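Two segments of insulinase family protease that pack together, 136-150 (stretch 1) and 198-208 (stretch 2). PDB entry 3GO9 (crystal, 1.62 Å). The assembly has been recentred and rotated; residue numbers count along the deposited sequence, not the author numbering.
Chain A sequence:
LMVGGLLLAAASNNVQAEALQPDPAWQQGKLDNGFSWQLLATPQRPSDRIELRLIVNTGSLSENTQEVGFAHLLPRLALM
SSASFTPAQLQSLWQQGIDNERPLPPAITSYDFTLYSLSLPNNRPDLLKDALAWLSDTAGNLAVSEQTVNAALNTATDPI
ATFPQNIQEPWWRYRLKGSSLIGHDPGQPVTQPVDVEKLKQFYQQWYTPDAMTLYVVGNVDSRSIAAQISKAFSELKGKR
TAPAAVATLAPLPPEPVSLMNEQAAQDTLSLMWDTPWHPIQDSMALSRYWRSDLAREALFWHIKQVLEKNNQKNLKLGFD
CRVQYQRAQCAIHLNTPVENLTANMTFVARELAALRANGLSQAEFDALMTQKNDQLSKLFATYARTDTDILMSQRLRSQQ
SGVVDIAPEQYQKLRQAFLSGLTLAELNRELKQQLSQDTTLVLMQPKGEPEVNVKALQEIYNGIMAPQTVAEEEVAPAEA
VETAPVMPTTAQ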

# COMPACT_ATOMS: atom_id res chain seq x y z
N SER A 136 -14.41 18.77 -6.15
CA SER A 136 -15.56 18.74 -7.12
C SER A 136 -15.27 19.43 -8.44
O SER A 136 -15.70 18.95 -9.50
CB SER A 136 -16.86 19.17 -6.48
OG SER A 136 -16.80 20.47 -5.93
N ASP A 137 -14.54 20.53 -8.41
CA ASP A 137 -14.00 21.12 -9.65
C ASP A 137 -13.18 20.09 -10.41
O ASP A 137 -13.32 19.92 -11.62
CB ASP A 137 -13.07 22.33 -9.37
CG ASP A 137 -13.75 23.61 -8.90
OD1 ASP A 137 -15.02 23.72 -8.90
OD2 ASP A 137 -12.95 24.56 -8.61
N THR A 138 -12.29 19.38 -9.70
CA THR A 138 -11.43 18.44 -10.36
C THR A 138 -12.23 17.25 -10.94
O THR A 138 -12.00 16.80 -12.08
CB THR A 138 -10.40 17.94 -9.36
OG1 THR A 138 -9.58 19.04 -8.91
CG2 THR A 138 -9.50 16.91 -9.95
N ALA A 139 -13.19 16.78 -10.14
CA ALA A 139 -13.97 15.56 -10.46
C ALA A 139 -14.84 15.77 -11.66
O ALA A 139 -15.03 14.82 -12.47
CB ALA A 139 -14.83 15.14 -9.30
N GLY A 140 -15.41 16.95 -11.80
CA GLY A 140 -16.40 17.22 -12.85
C GLY A 140 -16.25 18.42 -13.74
O GLY A 140 -17.02 18.53 -14.70
N ASN A 141 -15.33 19.33 -13.43
CA ASN A 141 -15.19 20.56 -14.23
C ASN A 141 -13.73 20.97 -14.38
O ASN A 141 -13.37 22.13 -14.35
CB ASN A 141 -15.99 21.70 -13.60
CG ASN A 141 -16.23 22.88 -14.54
OD1 ASN A 141 -16.26 22.73 -15.75
ND2 ASN A 141 -16.34 24.08 -13.97
N LEU A 142 -12.90 19.98 -14.60
CA LEU A 142 -11.43 20.19 -14.71
C LEU A 142 -11.12 21.21 -15.82
O LEU A 142 -11.74 21.18 -16.88
CB LEU A 142 -10.73 18.86 -14.98
CG LEU A 142 -9.20 18.91 -15.01
CD1 LEU A 142 -8.68 19.23 -13.62
CD2 LEU A 142 -8.60 17.56 -15.53
N ALA A 143 -10.18 22.12 -15.54
CA ALA A 143 -9.85 23.20 -16.45
C ALA A 143 -8.87 22.69 -17.50
O ALA A 143 -7.67 22.73 -17.30
CB ALA A 143 -9.28 24.44 -15.66
N VAL A 144 -9.39 22.16 -18.59
CA VAL A 144 -8.57 21.55 -19.62
C VAL A 144 -8.67 22.47 -20.84
O VAL A 144 -9.69 22.54 -21.50
CB VAL A 144 -9.07 20.12 -19.97
CG1 VAL A 144 -8.11 19.47 -21.00
CG2 VAL A 144 -9.21 19.25 -18.71
N SER A 145 -7.62 23.22 -21.07
CA SER A 145 -7.59 24.13 -22.19
C SER A 145 -6.20 24.24 -22.73
O SER A 145 -5.25 23.77 -22.10
CB SER A 145 -8.06 25.52 -21.74
OG SER A 145 -7.11 26.10 -20.85
N GLU A 146 -6.04 24.87 -23.90
CA GLU A 146 -4.69 25.08 -24.43
C GLU A 146 -3.85 25.85 -23.42
O GLU A 146 -2.67 25.57 -23.21
CB GLU A 146 -4.75 25.86 -25.75
CG GLU A 146 -5.44 25.13 -26.89
CD GLU A 146 -4.57 24.10 -27.63
OE1 GLU A 146 -5.13 23.49 -28.58
OE2 GLU A 146 -3.36 23.87 -27.30
N GLN A 147 -4.48 26.80 -22.75
CA GLN A 147 -3.82 27.65 -21.77
C GLN A 147 -3.33 26.86 -20.54
O GLN A 147 -2.18 27.01 -20.12
CB GLN A 147 -4.74 28.79 -21.33
CG GLN A 147 -5.04 29.82 -22.42
CD GLN A 147 -5.85 29.23 -23.59
OE1 GLN A 147 -6.83 28.49 -23.38
NE2 GLN A 147 -5.42 29.54 -24.82
N THR A 148 -4.19 26.03 -19.97
CA THR A 148 -3.78 25.30 -18.77
C THR A 148 -2.77 24.19 -19.11
O THR A 148 -1.87 23.88 -18.33
CB THR A 148 -4.99 24.68 -17.98
OG1 THR A 148 -5.70 23.72 -18.77
CG2 THR A 148 -5.96 25.76 -17.51
N VAL A 149 -2.96 23.56 -20.27
CA VAL A 149 -2.02 22.52 -20.73
C VAL A 149 -0.63 23.11 -20.97
O VAL A 149 0.35 22.62 -20.48
CB VAL A 149 -2.58 21.76 -21.95
CG1 VAL A 149 -1.52 20.84 -22.52
CG2 VAL A 149 -3.82 20.93 -21.54
N ASN A 150 -0.54 24.24 -21.66
CA ASN A 150 0.73 24.93 -21.86
C ASN A 150 1.36 25.28 -20.52
O ASN A 150 2.52 25.00 -20.30
CB ASN A 150 0.49 26.17 -22.72
CG ASN A 150 1.76 26.85 -23.15
OD1 ASN A 150 2.71 26.22 -23.64
ND2 ASN A 150 1.78 28.19 -23.01
N LYS A 198 -8.64 15.74 -27.38
CA LYS A 198 -8.56 14.32 -27.05
C LYS A 198 -8.35 14.16 -25.54
O LYS A 198 -8.86 13.23 -24.92
CB LYS A 198 -7.46 13.61 -27.78
CG LYS A 198 -7.56 12.10 -27.64
CD LYS A 198 -6.72 11.35 -28.65
CE LYS A 198 -7.53 11.05 -29.93
NZ LYS A 198 -6.88 9.97 -30.72
N LEU A 199 -7.56 15.06 -24.98
CA LEU A 199 -7.37 15.04 -23.52
C LEU A 199 -8.70 15.25 -22.78
O LEU A 199 -8.95 14.59 -21.78
CB LEU A 199 -6.30 16.05 -23.15
CG LEU A 199 -5.96 16.20 -21.67
CD1 LEU A 199 -5.43 14.92 -21.02
CD2 LEU A 199 -4.99 17.31 -21.45
N LYS A 200 -9.51 16.20 -23.25
CA LYS A 200 -10.79 16.48 -22.58
C LYS A 200 -11.70 15.25 -22.73
O LYS A 200 -12.41 14.90 -21.83
CB LYS A 200 -11.48 17.67 -23.24
CG LYS A 200 -10.80 18.99 -23.10
CD LYS A 200 -11.68 20.09 -23.82
CE LYS A 200 -10.85 21.28 -24.33
NZ LYS A 200 -11.62 22.53 -24.39
N GLN A 201 -11.68 14.62 -23.89
CA GLN A 201 -12.50 13.45 -24.13
C GLN A 201 -12.10 12.31 -23.20
O GLN A 201 -12.96 11.63 -22.61
CB GLN A 201 -12.38 13.03 -25.59
CG GLN A 201 -13.06 14.04 -26.48
CD GLN A 201 -13.04 13.62 -27.95
OE1 GLN A 201 -11.99 13.27 -28.51
NE2 GLN A 201 -14.21 13.68 -28.58
N PHE A 202 -10.80 12.15 -23.01
CA PHE A 202 -10.28 11.13 -22.08
C PHE A 202 -10.77 11.40 -20.68
O PHE A 202 -11.23 10.52 -19.98
CB PHE A 202 -8.74 11.11 -22.13
CG PHE A 202 -8.10 10.18 -21.16
CD1 PHE A 202 -7.81 8.85 -21.48
CD2 PHE A 202 -7.68 10.62 -19.95
CE1 PHE A 202 -7.20 8.02 -20.58
CE2 PHE A 202 -7.09 9.79 -19.04
CZ PHE A 202 -6.82 8.49 -19.35
N TYR A 203 -10.65 12.65 -20.24
CA TYR A 203 -11.12 13.05 -18.93
C TYR A 203 -12.58 12.74 -18.73
O TYR A 203 -12.98 12.17 -17.70
CB TYR A 203 -10.91 14.53 -18.77
CG TYR A 203 -11.59 15.16 -17.59
CD1 TYR A 203 -11.18 14.87 -16.33
CD2 TYR A 203 -12.58 16.08 -17.77
CE1 TYR A 203 -11.79 15.41 -15.21
CE2 TYR A 203 -13.20 16.68 -16.69
CZ TYR A 203 -12.79 16.35 -15.39
OH TYR A 203 -13.43 16.97 -14.32
N GLN A 204 -13.38 13.06 -19.72
CA GLN A 204 -14.84 12.84 -19.59
C GLN A 204 -15.21 11.36 -19.61
O GLN A 204 -16.13 10.96 -18.91
CB GLN A 204 -15.61 13.62 -20.65
CG GLN A 204 -15.58 15.08 -20.32
CD GLN A 204 -16.10 15.98 -21.41
OE1 GLN A 204 -16.13 15.62 -22.58
NE2 GLN A 204 -16.48 17.19 -21.01
N GLN A 205 -14.48 10.58 -20.39
CA GLN A 205 -14.68 9.14 -20.48
C GLN A 205 -14.39 8.44 -19.16
O GLN A 205 -15.12 7.50 -18.74
CB GLN A 205 -13.82 8.50 -21.60
CG GLN A 205 -14.00 6.99 -21.68
CD GLN A 205 -13.28 6.37 -22.88
OE1 GLN A 205 -12.76 7.07 -23.75
NE2 GLN A 205 -13.24 5.06 -22.92
N TRP A 206 -13.29 8.85 -18.51
CA TRP A 206 -12.77 8.08 -17.41
C TRP A 206 -13.02 8.71 -16.04
O TRP A 206 -13.01 7.99 -15.04
CB TRP A 206 -11.29 7.79 -17.63
CG TRP A 206 -11.05 6.95 -18.80
CD1 TRP A 206 -10.55 7.37 -19.98
CD2 TRP A 206 -11.30 5.54 -18.95
NE1 TRP A 206 -10.48 6.32 -20.88
CE2 TRP A 206 -10.91 5.19 -20.26
CE3 TRP A 206 -11.80 4.55 -18.11
CZ2 TRP A 206 -10.99 3.89 -20.74
CZ3 TRP A 206 -11.88 3.23 -18.59
CH2 TRP A 206 -11.47 2.92 -19.90
N TYR A 207 -13.33 9.99 -15.95
CA TYR A 207 -13.67 10.59 -14.64
C TYR A 207 -15.19 10.59 -14.51
O TYR A 207 -15.85 11.57 -14.84
CB TYR A 207 -13.10 11.99 -14.49
CG TYR A 207 -11.67 12.07 -13.95
CD1 TYR A 207 -10.62 11.38 -14.55
CD2 TYR A 207 -11.36 12.88 -12.85
CE1 TYR A 207 -9.34 11.46 -14.06
CE2 TYR A 207 -10.08 12.99 -12.34
CZ TYR A 207 -9.04 12.26 -12.95
OH TYR A 207 -7.75 12.39 -12.44
N THR A 208 -15.69 9.42 -14.09
CA THR A 208 -17.12 9.19 -13.87
C THR A 208 -17.35 8.87 -12.37
O THR A 208 -16.46 8.28 -11.72
CB THR A 208 -17.66 8.06 -14.78
OG1 THR A 208 -16.93 6.85 -14.54
CG2 THR A 208 -17.44 8.44 -16.29
O HOH W 1 -17.25 13.39 -13.19
O HOH W 2 -15.65 14.23 -15.85
O HOH W 3 -13.04 22.89 -21.94

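The contact joins a helix end, a loop and the start of a second helix in stretch 1 to a helix, 198-206, and the residue just after it in stretch 2. Helix 136-140 crosses helix 198-206 at nearly a right angle, 103° between their directions, with axes 11.1 Å apart at closest approach. Tyr 203 reaches from helix 198-206 to the end of helix 136-140, and of all the residues here Tyr 203 has the most surface covered by the other stretch.

Its hydroxyl works where helix 136-140 runs out. Tyr 203 OH donates to Thr 138 O at 2.7 Å and accepts from Leu 142 N at 3.1 Å, so one phenol serves a carbonyl and an amide that the ending helix leaves available to a side chain. The amides of Gly 140 and Asn 141 lie close to the same oxygen but at poor angles; each instead completes a helical bond, to Ser 136 O and Asp 137 O. Leu 142 then lies over one face of the ring: its CB is 3.3 Å from Tyr 203 CZ, and its CD2 makes a CH-pi contact 4.1 Å from the ring centroid. The rule is economical: polar tip into backbone, aliphatic group on the aromatic face.

Val 144 is the second anchor. Its CG1 packs 3.8 Å from Leu 199 CD2 and 3.4 Å from Lys 200 CG, using the lysine's aliphatic stem as apolar surface. Val 149 CG2 also meets Leu 199 CD2, at 3.8 Å. Lys 200 NZ donates to a water at 2.9 Å, which makes a weak bond to Val 144 O.

Tyr 207, just past its helix, points toward stretch 1 and meets backbone there: Ala 139 O lies at the edge of its ring, 4.0 Å from Tyr 207 CB.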